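Side-chain contacts in biogenic amine-binding protein (Rhodnius prolixus, PDB 4GE1), which binds biogenic amines, including the tryptamine of this complex, in a lipocalin barrel, probably sequestering them in the saliva of a blood-feeding insect: residues G22-T27 / I113-S118; Y120-V125 / A155-V160; Y136-R141 / S165-A170. One frame throughout, in Å; residues are numbered along the deposited sequence.

Contact 1: residues G22-T27 / I113-S118; sequences GSWYIT and IDTDYS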
ATOM      1  N   GLY A  22      -0.411  -1.199 -13.298  1.00 32.15           N
ATOM      2  CA  GLY A  22       0.484  -2.287 -12.959  1.00 36.12           C
ATOM      3  C   GLY A  22       0.399  -2.610 -11.477  1.00 37.54           C
ATOM      4  O   GLY A  22      -0.665  -2.489 -10.870  1.00 34.43           O
ATOM      5  N   SER A  23       1.527  -2.996 -10.889  1.00 36.84           N
ATOM      6  CA  SER A  23       1.538  -3.493  -9.516  1.00 38.10           C
ATOM      7  C   SER A  23       2.747  -3.016  -8.706  1.00 36.12           C
ATOM      8  O   SER A  23       3.714  -2.476  -9.261  1.00 31.85           O
ATOM      9  CB  SER A  23       1.501  -5.022  -9.520  1.00 33.02           C
ATOM     10  OG  SER A  23       2.642  -5.533 -10.183  1.00 33.46           O
ATOM     11  N   TRP A  24       2.680  -3.244  -7.394  1.00 28.98           N
ATOM     12  CA  TRP A  24       3.720  -2.846  -6.448  1.00 32.08           C
ATOM     13  C   TRP A  24       4.024  -3.961  -5.451  1.00 31.17           C
ATOM     14  O   TRP A  24       3.132  -4.694  -5.045  1.00 31.94           O
ATOM     15  CB  TRP A  24       3.259  -1.628  -5.639  1.00 29.28           C
ATOM     16  CG  TRP A  24       3.161  -0.327  -6.420  1.00 35.41           C
ATOM     17  CD1 TRP A  24       2.032   0.228  -6.958  1.00 36.03           C
ATOM     18  CD2 TRP A  24       4.228   0.585  -6.709  1.00 32.11           C
ATOM     19  NE1 TRP A  24       2.335   1.423  -7.569  1.00 38.14           N
ATOM     20  CE2 TRP A  24       3.676   1.662  -7.429  1.00 33.88           C
ATOM     21  CE3 TRP A  24       5.599   0.593  -6.429  1.00 31.93           C
ATOM     22  CZ2 TRP A  24       4.447   2.729  -7.877  1.00 36.34           C
ATOM     23  CZ3 TRP A  24       6.355   1.649  -6.868  1.00 33.81           C
ATOM     24  CH2 TRP A  24       5.781   2.703  -7.589  1.00 34.09           C
ATOM     25  N   TYR A  25       5.286  -4.073  -5.050  1.00 31.52           N
ATOM     26  CA  TYR A  25       5.669  -4.962  -3.969  1.00 31.75           C
ATOM     27  C   TYR A  25       6.051  -4.121  -2.755  1.00 35.81           C
ATOM     28  O   TYR A  25       6.768  -3.127  -2.883  1.00 28.57           O
ATOM     29  CB  TYR A  25       6.859  -5.831  -4.372  1.00 36.70           C
ATOM     30  CG  TYR A  25       6.569  -6.793  -5.499  1.00 37.93           C
ATOM     31  CD1 TYR A  25       6.793  -6.432  -6.824  1.00 41.50           C
ATOM     32  CD2 TYR A  25       6.071  -8.061  -5.241  1.00 35.44           C
ATOM     33  CE1 TYR A  25       6.525  -7.309  -7.863  1.00 43.63           C
ATOM     34  CE2 TYR A  25       5.801  -8.947  -6.275  1.00 44.51           C
ATOM     35  CZ  TYR A  25       6.027  -8.562  -7.584  1.00 40.80           C
ATOM     36  OH  TYR A  25       5.767  -9.439  -8.613  1.00 43.75           O
ATOM     37  N   ILE A  26       5.564  -4.517  -1.585  1.00 32.38           N
ATOM     38  CA  ILE A  26       5.939  -3.851  -0.342  1.00 38.50           C
ATOM     39  C   ILE A  26       7.195  -4.508   0.212  1.00 35.47           C
ATOM     40  O   ILE A  26       7.160  -5.644   0.685  1.00 30.86           O
ATOM     41  CB  ILE A  26       4.800  -3.879   0.682  1.00 30.09           C
ATOM     42  CG1 ILE A  26       3.526  -3.316   0.038  1.00 31.71           C
ATOM     43  CG2 ILE A  26       5.177  -3.065   1.917  1.00 29.31           C
ATOM     44  CD1 ILE A  26       2.448  -2.948   1.017  1.00 32.64           C
ATOM     45  N   THR A  27       8.311  -3.795   0.122  1.00 30.49           N
ATOM     46  CA  THR A  27       9.607  -4.376   0.442  1.00 38.72           C
ATOM     47  C   THR A  27      10.039  -4.151   1.894  1.00 37.50           C
ATOM     48  O   THR A  27      10.678  -5.011   2.496  1.00 40.43           O
ATOM     49  CB  THR A  27      10.693  -3.839  -0.506  1.00 42.59           C
ATOM     50  OG1 THR A  27      10.687  -2.405  -0.479  1.00 40.15           O
ATOM     51  CG2 THR A  27      10.427  -4.318  -1.926  1.00 39.67           C
ATOM     52  N   ILE A 113       4.807  10.136   0.144  1.00 47.04           N
ATOM     53  CA  ILE A 113       5.944  10.964   0.492  1.00 47.93           C
ATOM     54  C   ILE A 113       6.833  11.225  -0.722  1.00 51.60           C
ATOM     55  O   ILE A 113       7.356  12.334  -0.890  1.00 43.85           O
ATOM     56  CB  ILE A 113       6.756  10.278   1.600  1.00 48.60           C
ATOM     57  CG1 ILE A 113       5.912  10.173   2.869  1.00 51.32           C
ATOM     58  CG2 ILE A 113       8.053  11.017   1.859  1.00 42.89           C
ATOM     59  CD1 ILE A 113       6.540   9.327   3.954  1.00 58.15           C
ATOM     60  N   ASP A 114       6.987  10.204  -1.566  1.00 50.24           N
ATOM     61  CA  ASP A 114       7.811  10.295  -2.770  1.00 52.21           C
ATOM     62  C   ASP A 114       7.593   9.092  -3.699  1.00 53.95           C
ATOM     63  O   ASP A 114       7.166   8.021  -3.257  1.00 51.53           O
ATOM     64  CB  ASP A 114       9.291  10.401  -2.398  1.00 56.50           C
ATOM     65  CG  ASP A 114      10.173  10.764  -3.582  1.00 72.79           C
ATOM     66  OD1 ASP A 114       9.682  11.436  -4.515  1.00 77.49           O
ATOM     67  OD2 ASP A 114      11.364  10.386  -3.577  1.00 77.45           O
ATOM     68  N   THR A 115       7.895   9.277  -4.983  1.00 47.31           N
ATOM     69  CA  THR A 115       7.834   8.192  -5.962  1.00 46.70           C
ATOM     70  C   THR A 115       8.425   8.633  -7.295  1.00 53.88           C
ATOM     71  O   THR A 115       8.344   9.805  -7.661  1.00 57.41           O
ATOM     72  CB  THR A 115       6.394   7.728  -6.217  1.00 46.61           C
ATOM     73  OG1 THR A 115       6.403   6.610  -7.116  1.00 42.42           O
ATOM     74  CG2 THR A 115       5.571   8.857  -6.829  1.00 48.03           C
ATOM     75  N   ASP A 116       9.022   7.694  -8.021  1.00 56.80           N
ATOM     76  CA  ASP A 116       9.496   7.979  -9.368  1.00 56.11           C
ATOM     77  C   ASP A 116       8.611   7.253 -10.375  1.00 55.68           C
ATOM     78  O   ASP A 116       8.922   7.190 -11.567  1.00 60.93           O
ATOM     79  CB  ASP A 116      10.965   7.582  -9.535  1.00 60.85           C
ATOM     80  CG  ASP A 116      11.173   6.079  -9.515  1.00 70.21           C
ATOM     81  OD1 ASP A 116      10.222   5.342  -9.169  1.00 64.62           O
ATOM     82  OD2 ASP A 116      12.297   5.637  -9.838  1.00 78.03           O
ATOM     83  N   TYR A 117       7.508   6.699  -9.874  1.00 50.24           N
ATOM     84  CA  TYR A 117       6.477   6.077 -10.709  1.00 46.29           C
ATOM     85  C   TYR A 117       6.841   4.691 -11.265  1.00 52.10           C
ATOM     86  O   TYR A 117       6.025   3.762 -11.213  1.00 50.40           O
ATOM     87  CB  TYR A 117       6.043   7.026 -11.837  1.00 51.31           C
ATOM     88  CG  TYR A 117       5.481   8.335 -11.324  1.00 62.50           C
ATOM     89  CD1 TYR A 117       4.139   8.449 -10.981  1.00 60.25           C
ATOM     90  CD2 TYR A 117       6.297   9.454 -11.161  1.00 64.75           C
ATOM     91  CE1 TYR A 117       3.621   9.639 -10.501  1.00 61.37           C
ATOM     92  CE2 TYR A 117       5.789  10.650 -10.675  1.00 60.65           C
ATOM     93  CZ  TYR A 117       4.450  10.735 -10.347  1.00 60.77           C
ATOM     94  OH  TYR A 117       3.930  11.911  -9.865  1.00 55.37           O
ATOM     95  N   SER A 118       8.056   4.547 -11.790  1.00 53.93           N
ATOM     96  CA  SER A 118       8.433   3.314 -12.484  1.00 53.83           C
ATOM     97  C   SER A 118       9.385   2.411 -11.692  1.00 52.54           C
ATOM     98  O   SER A 118       9.820   1.376 -12.194  1.00 46.06           O
ATOM     99  CB  SER A 118       8.994   3.614 -13.888  1.00 45.03           C
ATOM    100  OG  SER A 118      10.199   4.363 -13.846  1.00 56.81           O
TER
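Trp24 meets residues 113-118 through the far end of its six-membered ring, and what that end touches is polar: a backbone carbonyl and a hydroxyl. Trp24 CZ2 and CH2 both lie 3.8 Å from Tyr117 O, and Trp24 CH2 lies 4.0 Å from Thr115 OG1, both oxygens oblique to the ring. The torsion chi1 of -70° sets CG opposite the carbonyl carbon, and from there the ring extends away from its own strand, so that its six-membered end makes the approach while the backbones stay apart. The side chains of Trp24 and Thr115 cross at about a right angle.

On the other side the chain is tightly folded. Thr115 OG1 accepts from Tyr117 N (3.0 Å, N-H...O 158°), an ST turn, and also gives a hydrogen bond to Tyr120 O, so one hydroxyl links the ST turn to the start of the next strand, across the connection between strands 102-115 and 120-127. The positive phi of Tyr117, 76°, belongs to the same reversal. Thr115 CG2 lies 4.1 Å above the Tyr117 ring plane, over its centre, and the phenol OH bonds to Asn15 N.

Gly22-Ser23-Trp24 matches the Gly-X-Trp signature of lipocalins, and Thr115-Asp116-Tyr117 their Thr-Asp-Tyr signature; the two come together at one end of the barrel. Arg141 joins them, bonding to Ser23 O through NH1 and to Tyr117 O through NE while making a cation-pi contact with Trp24. The chemistry implies that indole and turn are neighbours by van der Waals contact, with the directional bonds supplied by the turn itself and by this shared arginine.

Contact 2: residues Y120-V125 / A155-V160; sequences YSVVHV and AALGKV. With TSS (2-(1H-indol-3-yl)ethanamine), chain E.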
ATOM      1  N   TYR A 120       9.955   3.013  -7.511  1.00 42.75           N
ATOM      2  CA  TYR A 120       9.708   3.033  -6.074  1.00 37.55           C
ATOM      3  C   TYR A 120       8.668   4.069  -5.666  1.00 35.43           C
ATOM      4  O   TYR A 120       8.447   5.059  -6.361  1.00 43.69           O
ATOM      5  CB  TYR A 120      11.007   3.334  -5.328  1.00 45.54           C
ATOM      6  CG  TYR A 120      11.372   4.810  -5.340  1.00 48.82           C
ATOM      7  CD1 TYR A 120      10.977   5.661  -4.304  1.00 49.10           C
ATOM      8  CD2 TYR A 120      12.097   5.355  -6.391  1.00 44.08           C
ATOM      9  CE1 TYR A 120      11.304   7.016  -4.320  1.00 44.14           C
ATOM     10  CE2 TYR A 120      12.430   6.706  -6.416  1.00 48.18           C
ATOM     11  CZ  TYR A 120      12.030   7.532  -5.379  1.00 51.51           C
ATOM     12  OH  TYR A 120      12.361   8.868  -5.405  1.00 50.59           O
ATOM     13  N   SER A 121       8.044   3.835  -4.522  1.00 39.46           N
ATOM     14  CA  SER A 121       7.224   4.845  -3.873  1.00 39.87           C
ATOM     15  C   SER A 121       7.332   4.669  -2.367  1.00 42.33           C
ATOM     16  O   SER A 121       7.562   3.568  -1.879  1.00 49.22           O
ATOM     17  CB  SER A 121       5.767   4.745  -4.318  1.00 38.07           C
ATOM     18  OG  SER A 121       5.208   3.489  -3.984  1.00 33.26           O
ATOM     19  N   VAL A 122       7.177   5.760  -1.633  1.00 42.01           N
ATOM     20  CA  VAL A 122       7.225   5.707  -0.180  1.00 41.68           C
ATOM     21  C   VAL A 122       5.926   6.290   0.363  1.00 43.91           C
ATOM     22  O   VAL A 122       5.503   7.372  -0.040  1.00 39.99           O
ATOM     23  CB  VAL A 122       8.443   6.462   0.350  1.00 43.54           C
ATOM     24  CG1 VAL A 122       8.477   6.419   1.867  1.00 47.50           C
ATOM     25  CG2 VAL A 122       9.716   5.867  -0.253  1.00 33.92           C
ATOM     26  N   VAL A 123       5.270   5.558   1.253  1.00 34.44           N
ATOM     27  CA  VAL A 123       3.912   5.917   1.621  1.00 29.84           C
ATOM     28  C   VAL A 123       3.692   5.901   3.132  1.00 41.03           C
ATOM     29  O   VAL A 123       4.358   5.173   3.865  1.00 39.75           O
ATOM     30  CB  VAL A 123       2.871   5.000   0.904  1.00 37.22           C
ATOM     31  CG1 VAL A 123       2.874   3.572   1.489  1.00 31.87           C
ATOM     32  CG2 VAL A 123       1.479   5.612   0.948  1.00 31.72           C
ATOM     33  N   HIS A 124       2.770   6.741   3.588  1.00 35.72           N
ATOM     34  CA  HIS A 124       2.264   6.674   4.947  1.00 27.87           C
ATOM     35  C   HIS A 124       0.764   6.416   4.878  1.00 37.04           C
ATOM     36  O   HIS A 124       0.027   7.164   4.225  1.00 34.53           O
ATOM     37  CB  HIS A 124       2.554   7.979   5.698  1.00 31.83           C
ATOM     38  CG  HIS A 124       1.851   8.085   7.017  1.00 42.63           C
ATOM     39  ND1 HIS A 124       0.651   8.739   7.169  1.00 48.48           N
ATOM     40  CD2 HIS A 124       2.185   7.613   8.243  1.00 45.52           C
ATOM     41  CE1 HIS A 124       0.271   8.671   8.436  1.00 52.33           C
ATOM     42  NE2 HIS A 124       1.183   7.994   9.105  1.00 51.45           N
ATOM     43  N   VAL A 125       0.323   5.335   5.519  1.00 34.54           N
ATOM     44  CA  VAL A 125      -1.090   4.977   5.550  1.00 30.60           C
ATOM     45  C   VAL A 125      -1.590   4.932   6.979  1.00 41.82           C
ATOM     46  O   VAL A 125      -0.932   4.373   7.854  1.00 44.90           O
ATOM     47  CB  VAL A 125      -1.346   3.615   4.915  1.00 32.66           C
ATOM     48  CG1 VAL A 125      -2.848   3.362   4.809  1.00 32.03           C
ATOM     49  CG2 VAL A 125      -0.683   3.532   3.551  1.00 31.47           C
ATOM     50  N   ALA A 155      16.406   9.020   1.506  1.00 71.32           N
ATOM     51  CA  ALA A 155      16.083  10.426   1.683  1.00 74.38           C
ATOM     52  C   ALA A 155      14.609  10.606   2.018  1.00 71.76           C
ATOM     53  O   ALA A 155      14.261  11.283   2.987  1.00 73.51           O
ATOM     54  CB  ALA A 155      16.443  11.210   0.433  1.00 79.92           C
ATOM     55  N   ALA A 156      13.744  10.000   1.214  1.00 66.85           N
ATOM     56  CA  ALA A 156      12.311  10.087   1.446  1.00 58.17           C
ATOM     57  C   ALA A 156      11.954   9.681   2.875  1.00 55.80           C
ATOM     58  O   ALA A 156      11.135  10.333   3.520  1.00 55.42           O
ATOM     59  CB  ALA A 156      11.557   9.233   0.444  1.00 48.89           C
ATOM     60  N   LEU A 157      12.567   8.605   3.360  1.00 54.54           N
ATOM     61  CA  LEU A 157      12.329   8.139   4.723  1.00 54.25           C
ATOM     62  C   LEU A 157      12.912   9.142   5.716  1.00 59.28           C
ATOM     63  O   LEU A 157      12.483   9.221   6.868  1.00 66.99           O
ATOM     64  CB  LEU A 157      12.943   6.752   4.945  1.00 50.59           C
ATOM     65  CG  LEU A 157      12.346   5.569   4.164  1.00 46.43           C
ATOM     66  CD1 LEU A 157      13.257   4.354   4.235  1.00 46.94           C
ATOM     67  CD2 LEU A 157      10.965   5.215   4.682  1.00 41.68           C
ATOM     68  N   GLY A 158      13.900   9.904   5.260  1.00 65.25           N
ATOM     69  CA  GLY A 158      14.502  10.940   6.080  1.00 70.37           C
ATOM     70  C   GLY A 158      13.487  11.993   6.482  1.00 71.89           C
ATOM     71  O   GLY A 158      13.408  12.384   7.646  1.00 75.97           O
ATOM     72  N   LYS A 159      12.703  12.449   5.512  1.00 71.01           N
ATOM     73  CA  LYS A 159      11.692  13.466   5.764  1.00 73.34           C
ATOM     74  C   LYS A 159      10.826  13.123   6.971  1.00 71.64           C
ATOM     75  O   LYS A 159      10.392  14.015   7.700  1.00 72.77           O
ATOM     76  CB  LYS A 159      10.791  13.641   4.544  1.00 72.64           C
ATOM     77  CG  LYS A 159      11.398  14.424   3.397  1.00 82.80           C
ATOM     78  CD  LYS A 159      10.432  14.436   2.219  1.00 89.18           C
ATOM     79  CE  LYS A 159       8.998  14.671   2.691  1.00 93.86           C
ATOM     80  NZ  LYS A 159       7.999  14.582   1.587  1.00 94.53           N
ATOM     81  N   VAL A 160      10.576  11.834   7.182  1.00 63.50           N
ATOM     82  CA  VAL A 160       9.619  11.415   8.203  1.00 56.90           C
ATOM     83  C   VAL A 160      10.280  10.753   9.405  1.00 57.10           C
ATOM     84  O   VAL A 160       9.648   9.984  10.131  1.00 59.06           O
ATOM     85  CB  VAL A 160       8.509  10.509   7.616  1.00 57.56           C
ATOM     86  CG1 VAL A 160       7.736  11.267   6.547  1.00 55.51           C
ATOM     87  CG2 VAL A 160       9.097   9.211   7.055  1.00 45.23           C
TER
HETATM   88  N1  TSS E 201      -3.476  -2.701   2.078  1.00 34.81           N
HETATM   89  CA  TSS E 201      -3.592  -1.860   3.244  1.00 33.03           C
HETATM   90  CB  TSS E 201      -2.399  -1.035   3.611  1.00 28.36           C
HETATM   91  CG  TSS E 201      -1.589  -0.447   2.500  1.00 22.27           C
HETATM   92  CD1 TSS E 201      -0.306  -0.820   2.124  1.00 26.25           C
HETATM   93  NE1 TSS E 201       0.096  -0.050   1.092  1.00 28.66           N
HETATM   94  CE2 TSS E 201      -0.912   0.832   0.760  1.00 29.18           C
HETATM   95  CD2 TSS E 201      -1.961   0.612   1.616  1.00 23.34           C
HETATM   96  CZ2 TSS E 201      -1.003   1.832  -0.247  1.00 31.48           C
HETATM   97  CH2 TSS E 201      -2.155   2.604  -0.359  1.00 29.68           C
HETATM   98  CZ3 TSS E 201      -3.223   2.381   0.514  1.00 33.62           C
HETATM   99  CE3 TSS E 201      -3.136   1.391   1.500  1.00 23.18           C
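Val122 makes the close contacts of strand 120-127 with Ala156 and Leu157 of helix 150-159, the helix that lies against the outside of the lipocalin beta-barrel. Side chains alternate along this strand, and their partners separate the two faces.

Tyr120 starts the segment on the helix side, but its ring packs on Lys152 and Val153, an earlier part of the same helix, and its OH bonds to Asp114 OD2. Ser121 turns to the inner face, where OG is hydrogen-bonded to Gln139 NE2. Val122 then points at the helix again. Its CG2, opposite the carbonyl carbon, lies 3.9 Å from Ala156 CB, while CG1, opposite the backbone N at chi1 179°, lies 3.9 Å from Leu157 CD2. Each methyl thus has its own partner, on consecutive helix residues. Ala156 points straight at the strand, and its short side chain lets the backbones draw in to 6.9 Å between Val122 CA and Ala156 CA. Leu157 comes from the flank instead: only its CD2 end reaches Val122, the two side chains crossing at about a right angle, and it goes on to touch Val138 and Leu167. All three residues are buried and the contact is wholly apolar.

Val123 faces inward among Tyr112, Ala137 and Gln139. His124 returns to the outer face, where its ring meets that of Tyr136 with planes at about 50°. Val125, inward once more, belongs to the tryptamine pocket. Val125 CG2 lies over the fused bond of the indole, 3.7 Å from CD2 of TSS, while Val125 CG1 stands on the same side beyond the rim, 3.9 Å from CE3.

Contact 3: residues Y136-R141 / S165-A170; sequences YAVQSR and SGLFDA. With TSS (2-(1H-indol-3-yl)ethanamine), chain E.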
ATOM      1  N   TYR A 136       4.224   2.985   7.663  1.00 27.04           N
ATOM      2  CA  TYR A 136       5.180   3.588   6.744  1.00 35.64           C
ATOM      3  C   TYR A 136       5.741   2.479   5.860  1.00 37.65           C
ATOM      4  O   TYR A 136       6.290   1.495   6.362  1.00 38.75           O
ATOM      5  CB  TYR A 136       6.319   4.261   7.509  1.00 37.39           C
ATOM      6  CG  TYR A 136       5.955   5.572   8.160  1.00 40.83           C
ATOM      7  CD1 TYR A 136       5.956   6.754   7.432  1.00 45.34           C
ATOM      8  CD2 TYR A 136       5.626   5.631   9.509  1.00 45.99           C
ATOM      9  CE1 TYR A 136       5.635   7.957   8.025  1.00 51.72           C
ATOM     10  CE2 TYR A 136       5.306   6.830  10.114  1.00 51.14           C
ATOM     11  CZ  TYR A 136       5.314   7.989   9.368  1.00 53.35           C
ATOM     12  OH  TYR A 136       4.992   9.180   9.966  1.00 48.23           O
ATOM     13  N   ALA A 137       5.608   2.626   4.547  1.00 34.76           N
ATOM     14  CA  ALA A 137       5.988   1.542   3.642  1.00 31.25           C
ATOM     15  C   ALA A 137       6.866   1.981   2.474  1.00 38.29           C
ATOM     16  O   ALA A 137       6.603   2.997   1.829  1.00 32.28           O
ATOM     17  CB  ALA A 137       4.735   0.819   3.114  1.00 27.61           C
ATOM     18  N   VAL A 138       7.907   1.193   2.215  1.00 36.58           N
ATOM     19  CA  VAL A 138       8.662   1.291   0.973  1.00 34.39           C
ATOM     20  C   VAL A 138       8.115   0.281  -0.043  1.00 39.26           C
ATOM     21  O   VAL A 138       7.892  -0.895   0.276  1.00 32.69           O
ATOM     22  CB  VAL A 138      10.166   1.083   1.199  1.00 39.97           C
ATOM     23  CG1 VAL A 138      10.897   0.994  -0.131  1.00 36.83           C
ATOM     24  CG2 VAL A 138      10.728   2.223   2.046  1.00 34.11           C
ATOM     25  N   GLN A 139       7.882   0.757  -1.260  1.00 33.95           N
ATOM     26  CA  GLN A 139       7.229  -0.040  -2.295  1.00 32.20           C
ATOM     27  C   GLN A 139       8.036  -0.017  -3.595  1.00 33.42           C
ATOM     28  O   GLN A 139       8.637   0.996  -3.953  1.00 37.82           O
ATOM     29  CB  GLN A 139       5.789   0.451  -2.506  1.00 32.16           C
ATOM     30  CG  GLN A 139       5.004   0.542  -1.188  1.00 30.32           C
ATOM     31  CD  GLN A 139       3.581   1.048  -1.356  1.00 31.08           C
ATOM     32  OE1 GLN A 139       2.672   0.614  -0.652  1.00 32.92           O
ATOM     33  NE2 GLN A 139       3.385   1.980  -2.277  1.00 35.41           N
ATOM     34  N   SER A 140       8.072  -1.151  -4.281  1.00 35.39           N
ATOM     35  CA  SER A 140       8.896  -1.291  -5.472  1.00 35.82           C
ATOM     36  C   SER A 140       8.078  -1.909  -6.603  1.00 34.66           C
ATOM     37  O   SER A 140       7.094  -2.606  -6.360  1.00 40.58           O
ATOM     38  CB  SER A 140      10.115  -2.157  -5.161  1.00 34.89           C
ATOM     39  OG  SER A 140      10.911  -2.388  -6.318  1.00 39.91           O
ATOM     40  N   ARG A 141       8.475  -1.631  -7.836  1.00 40.74           N
ATOM     41  CA  ARG A 141       7.843  -2.249  -8.994  1.00 43.48           C
ATOM     42  C   ARG A 141       8.354  -3.678  -9.137  1.00 44.90           C
ATOM     43  O   ARG A 141       7.731  -4.505  -9.802  1.00 50.74           O
ATOM     44  CB  ARG A 141       8.127  -1.445 -10.264  1.00 37.26           C
ATOM     45  CG  ARG A 141       7.419  -0.086 -10.324  1.00 37.68           C
ATOM     46  CD  ARG A 141       5.897  -0.216 -10.222  1.00 36.73           C
ATOM     47  NE  ARG A 141       5.209   0.977 -10.710  1.00 37.96           N
ATOM     48  CZ  ARG A 141       3.887   1.131 -10.730  1.00 40.52           C
ATOM     49  NH1 ARG A 141       3.099   0.169 -10.276  1.00 30.32           N
ATOM     50  NH2 ARG A 141       3.349   2.251 -11.210  1.00 38.33           N
ATOM     51  N   SER A 165      17.051   0.843   7.661  1.00 52.68           N
ATOM     52  CA  SER A 165      17.397  -0.162   8.664  1.00 51.81           C
ATOM     53  C   SER A 165      16.473  -0.070   9.880  1.00 62.23           C
ATOM     54  O   SER A 165      16.482  -0.945  10.746  1.00 74.03           O
ATOM     55  CB  SER A 165      18.873  -0.059   9.073  1.00 60.67           C
ATOM     56  OG  SER A 165      19.167   1.181   9.701  1.00 59.07           O
ATOM     57  N   GLY A 166      15.665   0.987   9.927  1.00 61.45           N
ATOM     58  CA  GLY A 166      14.649   1.139  10.955  1.00 64.06           C
ATOM     59  C   GLY A 166      13.310   0.477  10.636  1.00 65.57           C
ATOM     60  O   GLY A 166      12.400   0.476  11.469  1.00 63.93           O
ATOM     61  N   LEU A 167      13.172  -0.081   9.435  1.00 52.16           N
ATOM     62  CA  LEU A 167      11.944  -0.789   9.086  1.00 47.62           C
ATOM     63  C   LEU A 167      12.174  -2.290   9.088  1.00 44.85           C
ATOM     64  O   LEU A 167      13.312  -2.757   9.000  1.00 50.83           O
ATOM     65  CB  LEU A 167      11.423  -0.354   7.709  1.00 47.55           C
ATOM     66  CG  LEU A 167      11.453   1.135   7.363  1.00 49.28           C
ATOM     67  CD1 LEU A 167      10.772   1.368   6.037  1.00 38.26           C
ATOM     68  CD2 LEU A 167      10.792   1.960   8.446  1.00 53.42           C
ATOM     69  N   PHE A 168      11.091  -3.049   9.191  1.00 43.34           N
ATOM     70  CA  PHE A 168      11.160  -4.473   8.893  1.00 41.52           C
ATOM     71  C   PHE A 168      11.438  -4.676   7.402  1.00 46.02           C
ATOM     72  O   PHE A 168      10.718  -4.159   6.547  1.00 40.06           O
ATOM     73  CB  PHE A 168       9.869  -5.188   9.289  1.00 39.35           C
ATOM     74  CG  PHE A 168       9.767  -6.590   8.740  1.00 43.59           C
ATOM     75  CD1 PHE A 168      10.652  -7.575   9.152  1.00 49.03           C
ATOM     76  CD2 PHE A 168       8.794  -6.919   7.817  1.00 40.75           C
ATOM     77  CE1 PHE A 168      10.574  -8.870   8.638  1.00 47.87           C
ATOM     78  CE2 PHE A 168       8.707  -8.207   7.300  1.00 45.83           C
ATOM     79  CZ  PHE A 168       9.602  -9.187   7.720  1.00 42.94           C
ATOM     80  N   ASP A 169      12.486  -5.436   7.097  1.00 48.23           N
ATOM     81  CA  ASP A 169      12.864  -5.737   5.721  1.00 37.79           C
ATOM     82  C   ASP A 169      12.181  -7.024   5.276  1.00 45.12           C
ATOM     83  O   ASP A 169      12.626  -8.126   5.611  1.00 44.95           O
ATOM     84  CB  ASP A 169      14.389  -5.849   5.617  1.00 42.57           C
ATOM     85  CG  ASP A 169      14.864  -6.312   4.250  1.00 51.14           C
ATOM     86  OD1 ASP A 169      14.053  -6.383   3.300  1.00 49.31           O
ATOM     87  OD2 ASP A 169      16.074  -6.596   4.125  1.00 55.54           O
ATOM     88  N   ALA A 170      11.096  -6.876   4.522  1.00 38.35           N
ATOM     89  CA  ALA A 170      10.286  -8.017   4.115  1.00 44.45           C
ATOM     90  C   ALA A 170      11.040  -8.917   3.149  1.00 48.18           C
ATOM     91  O   ALA A 170      10.696 -10.087   2.989  1.00 46.67           O
ATOM     92  CB  ALA A 170       8.967  -7.554   3.508  1.00 53.37           C
TER
HETATM   93  N1  TSS E 201      -3.476  -2.701   2.078  1.00 34.81           N
HETATM   94  CA  TSS E 201      -3.592  -1.860   3.244  1.00 33.03           C
HETATM   95  CB  TSS E 201      -2.399  -1.035   3.611  1.00 28.36           C
HETATM   96  CG  TSS E 201      -1.589  -0.447   2.500  1.00 22.27           C
HETATM   97  CD1 TSS E 201      -0.306  -0.820   2.124  1.00 26.25           C
HETATM   98  NE1 TSS E 201       0.096  -0.050   1.092  1.00 28.66           N
HETATM   99  CE2 TSS E 201      -0.912   0.832   0.760  1.00 29.18           C
HETATM  100  CD2 TSS E 201      -1.961   0.612   1.616  1.00 23.34           C
HETATM  101  CZ2 TSS E 201      -1.003   1.832  -0.247  1.00 31.48           C
HETATM  102  CH2 TSS E 201      -2.155   2.604  -0.359  1.00 29.68           C
HETATM  103  CZ3 TSS E 201      -3.223   2.381   0.514  1.00 33.62           C
HETATM  104  CE3 TSS E 201      -3.136   1.391   1.500  1.00 23.18           C
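Strand 130-140 runs beside strand 23-31, and on its outer side Val138 receives Leu167, from the return segment that leads into the short strand 168-169. The touching atoms are Val138 CG2 and Leu167 CD1, 4.1 Å apart, with the side chains crossing at about a right angle. Leu167 CG is opposite its carbonyl carbon (chi1 -43°), which directs the branched end at the strand; Leu167 CD1 is also 4.5 Å from Tyr136 O, a loose approach. The nearest CA pair, Tyr136 and Leu167, is still 8.4 Å apart, so the Leu167 side chain has to span the gap, reaching the Val138 side chain and, more loosely, the Tyr136 backbone. Leu157 of helix 150-159 touches both Val138 and Leu167, and His28 of strand 23-31 does so too.

This is the closing seam of the lipocalin up-and-down barrel, where the last long strand pairs antiparallel with the first, Val138 bonding through its backbone to Thr27 and His28. Strand 168-169 also pairs with 23-31.

One residue beyond Val138, Gln139 points into the barrel, its chain extended past CG (chi2 179°). Gln139 OE1 accepts the indole N-H of the tryptamine, NE1 to OE1 3.2 Å, with an N-H...O angle of 155°. NE2 bonds to Tyr112 OH and Ser121 OG, two partners that fix the rotation of the amide.

All three contacts are mainly buried and share one barrel sheet, but at different places on it. Contact 1 lies at an end of the barrel and brings a ring against polar atoms; contacts 2 and 3, centres 9 Å apart, are apolar and lie on the outer wall, where helix 150-159 and the segment after it cover adjacent strands. Their strands are joined by backbone bonds such as Gln139 N to Ser121 O, 2.9 Å. Each contact holds one residue of the tryptamine pocket, Ile26, Val125 and Gln139 in turn, and none of these makes the contact between its segments. Contacts 1 and 3 share the 23-31/130-140 pairing, with Tyr25 N 2.7 Å from Ser140 O.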